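Local coordinates for 52 protein (Murid herpesvirus 4, PDB 2OA5) that is an abundant tegument protein of a murine gammaherpesvirus, probably self-assembling through its helices to play a structural part between capsid and envelope, at the interface of chains A and B and the interface of chains A and C. Sequence-based numbering; all coordinates share one arbitrary frame. Chains: chain A/B/C, Hypothetical protein BQLF2.

Contact 1: the interface of chains A and B. Residues chain A 57-58, 61; chain B 65, 68.
B:Met65 reaches A:Ser57, A:Arg58 and A:Gly61 through an unusual first torsion, chi1 -118°, which puts CG almost eclipsed rather than staggered. The chain then bends at chi2 (-64°) and runs nearly straight through the selenium, and the terminal methyl arrives over the backbone of A:Arg58. Its final approach to the alpha carbon there is too close to be real, and together with the near-eclipsed start this makes the exact placing of the methyl doubtful. The general path is clearer. The stem of B:Met65 lies against A:Gly61, its CG 3.7 Å from the glycine CA, a position where no side chain intervenes and the two helices can come near one another. Further out, the selenium, standing in for the sulfur of methionine, sits 3.5 Å from the carbonyl O of A:Ser57, one helical turn before the glycine. It also brushes the glycine itself, SE to CA of A:Gly61 being 3.8 Å.

As modelled, the methyl also lies against CB and CG of A:Arg58, the two side chains crossing at a slant, but this shares the doubt about its placing. From CG to NE the arginine is extended, so that the part of it near the selenomethionine is its CB and CG, not the guanidinium.

B:Ile68 completes the patch from the next turn of its helix with a lighter touch. Its CD1 stands 4.0 Å from CA of A:Gly61, while its other branch, CG2, points towards the carbonyl O of A:Ser57.

The A-B interface is two-fold symmetric, and the same contact recurs with the chains exchanged. Everything here comes from helix 46-76 of each chain, so the patch is a stretch of one helix packing on its own copy. It lies about the middle of this long helix, which follows the N-terminal helix 10-29 and precedes helix 82-90 and strand 93-99.

Contact 2: the interface of chains A and C. Residues chain A 13, 16-17, 20; chain C 17, 20-21.
Helix 10-29 of chain A packs along helix 8-33 of chain C, the two running in the same direction, with A:Val17 facing C:Val17 and A:Leu20 facing C:Leu20. Like residues therefore meet nearly in register, as in a parallel coiled coil, and the three-residue step from valine to leucine suits that packing.

The two valines touch through their CG2 methyls, 3.2 Å apart, which is tight for two carbons. In both, CG1 is anti to the backbone N (chi1 173° in A:Val17), which leaves CG2 beside the backbone N and turned to the partner. A:Met13, a selenomethionine one turn earlier, folds back at chi2 and chi3 and lays its terminal CE 3.5 Å from the same CG2 of C:Val17, crossing it at about a right angle. C:Val17 is thus covered from two turns of helix A.

At the leucine level the stems face each other, CB of A:Leu20 to CB of C:Leu20 being 3.7 Å. Their branches then part: A:Leu20 CD1 settles over the C:Val17 backbone, 3.6 Å from its carbonyl O, while C:Leu20 CD1 comes to 3.9 Å from CG1 of A:Val17. The first branch is also flanked by the aliphatic stem of C:Lys21, through CG.

Beside this greasy strip, A:Glu16 and C:Lys21 form a salt bridge, a long one at 3.7 Å between OE2 of the carboxylate and NZ, the side-chain nitrogen of C:Lys21. The glutamate bends at chi2 (58°) to turn its carboxylate towards C:Lys21, and the lysine curls at its last torsion to meet it. The pair may add a weak charge attraction at the margin of the packing.

The interface departs from exact two-fold symmetry. In the deposited four-chain assembly the site joins chain A to chain C through their N-terminal helices; it may help link copies of this tegument protein into a higher assembly, although the structure alone does not show that this pairing forms outside the crystal.

Contact 1: the interface of chains A and B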
# COMPACT_ATOMS: atom_id res chain seq x y z
N SER A 57 5.54 8.94 -12.69
CA SER A 57 6.22 7.66 -12.69
C SER A 57 6.93 7.44 -11.36
O SER A 57 6.95 6.33 -10.83
CB SER A 57 7.22 7.60 -13.84
OG SER A 57 6.53 7.68 -15.08
N ARG A 58 7.52 8.50 -10.82
CA ARG A 58 8.21 8.37 -9.55
C ARG A 58 7.27 8.04 -8.41
O ARG A 58 7.60 7.21 -7.57
CB ARG A 58 9.05 9.62 -9.26
CG ARG A 58 10.22 9.73 -10.24
CD ARG A 58 11.21 10.83 -9.91
NE ARG A 58 12.39 10.77 -10.78
CZ ARG A 58 13.23 11.78 -10.98
NH1 ARG A 58 13.04 12.95 -10.37
NH2 ARG A 58 14.28 11.62 -11.78
N GLY A 61 6.35 4.52 -8.96
CA GLY A 61 7.52 3.75 -8.58
C GLY A 61 7.66 3.63 -7.07
O GLY A 61 8.21 2.64 -6.56
N MSE B 65 10.66 0.46 -11.52
CA MSE B 65 10.63 1.88 -11.82
C MSE B 65 10.87 2.17 -13.31
O MSE B 65 10.21 3.03 -13.91
CB MSE B 65 11.63 2.61 -10.93
CG MSE B 65 10.99 3.64 -10.00
SE MSE B 65 10.18 5.04 -11.03
CE MSE B 65 10.17 6.39 -9.69
N ILE B 68 7.72 0.97 -15.22
CA ILE B 68 6.58 1.83 -14.95
C ILE B 68 6.64 3.11 -15.79
O ILE B 68 5.65 3.52 -16.39
CB ILE B 68 6.51 2.19 -13.45
CG1 ILE B 68 5.93 1.00 -12.68
CG2 ILE B 68 5.69 3.44 -13.23
CD1 ILE B 68 6.29 0.97 -11.21

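Contact 2: the interface of chains A and C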
# COMPACT_ATOMS: atom_id res chain seq x y z
N MSE A 13 3.15 14.47 -2.80
CA MSE A 13 3.18 15.62 -3.70
C MSE A 13 2.34 15.37 -4.94
O MSE A 13 1.48 16.18 -5.27
CB MSE A 13 4.61 15.94 -4.12
CG MSE A 13 5.44 16.63 -3.06
SE MSE A 13 4.48 18.11 -2.26
CE MSE A 13 4.68 19.46 -3.60
N GLU A 16 -1.39 15.35 -4.35
CA GLU A 16 -1.95 16.69 -4.11
C GLU A 16 -2.06 17.49 -5.40
O GLU A 16 -3.03 18.23 -5.62
CB GLU A 16 -1.11 17.44 -3.08
CG GLU A 16 -1.59 18.87 -2.76
CD GLU A 16 -3.03 18.94 -2.25
OE1 GLU A 16 -3.68 17.88 -2.11
OE2 GLU A 16 -3.51 20.06 -1.99
N VAL A 17 -1.06 17.34 -6.27
CA VAL A 17 -1.08 18.03 -7.56
C VAL A 17 -2.24 17.50 -8.38
O VAL A 17 -2.94 18.27 -9.03
CB VAL A 17 0.23 17.82 -8.36
CG1 VAL A 17 0.07 18.43 -9.76
CG2 VAL A 17 1.40 18.48 -7.66
N LEU A 20 -5.54 18.97 -6.97
CA LEU A 20 -5.68 20.37 -7.34
C LEU A 20 -6.03 20.52 -8.82
O LEU A 20 -6.85 21.36 -9.19
CB LEU A 20 -4.40 21.14 -7.03
CG LEU A 20 -4.25 21.52 -5.55
CD1 LEU A 20 -2.83 22.00 -5.25
CD2 LEU A 20 -5.28 22.60 -5.23
N VAL C 17 2.31 23.09 -7.38
CA VAL C 17 1.29 22.96 -6.34
C VAL C 17 0.86 24.35 -5.88
O VAL C 17 -0.32 24.59 -5.63
CB VAL C 17 1.81 22.20 -5.08
CG1 VAL C 17 0.84 22.42 -3.91
CG2 VAL C 17 1.92 20.71 -5.37
N LEU C 20 -1.22 26.03 -8.64
CA LEU C 20 -2.56 25.47 -8.61
C LEU C 20 -3.37 25.99 -7.44
O LEU C 20 -4.57 26.23 -7.58
CB LEU C 20 -2.49 23.94 -8.59
CG LEU C 20 -2.13 23.37 -9.97
CD1 LEU C 20 -1.64 21.94 -9.84
CD2 LEU C 20 -3.34 23.45 -10.87
N LYS C 21 -2.72 26.18 -6.30
CA LYS C 21 -3.42 26.71 -5.12
C LYS C 21 -3.88 28.13 -5.40
O LYS C 21 -5.05 28.47 -5.19
CB LYS C 21 -2.49 26.71 -3.91
CG LYS C 21 -2.54 25.43 -3.12
CD LYS C 21 -1.35 25.27 -2.19
CE LYS C 21 -1.40 23.90 -1.55
NZ LYS C 21 -2.78 23.58 -1.11

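Contact 1 and contact 2 lie about 19 Å apart, measured between the centres of their C-alpha atoms, and share no residue. They use different helices of chain A: 46-76 for chain B in contact 1, and 10-29 for chain C in contact 2. Chain A can therefore hold both neighbours at once, one through a symmetric pairing of long helices and the other through a pairing of N-terminal helices that is not exactly two-fold. With four copies in the deposited assembly, two such separate surfaces would allow dimers to be joined into a tetramer, although the structure alone does not show which association prevails in the virion.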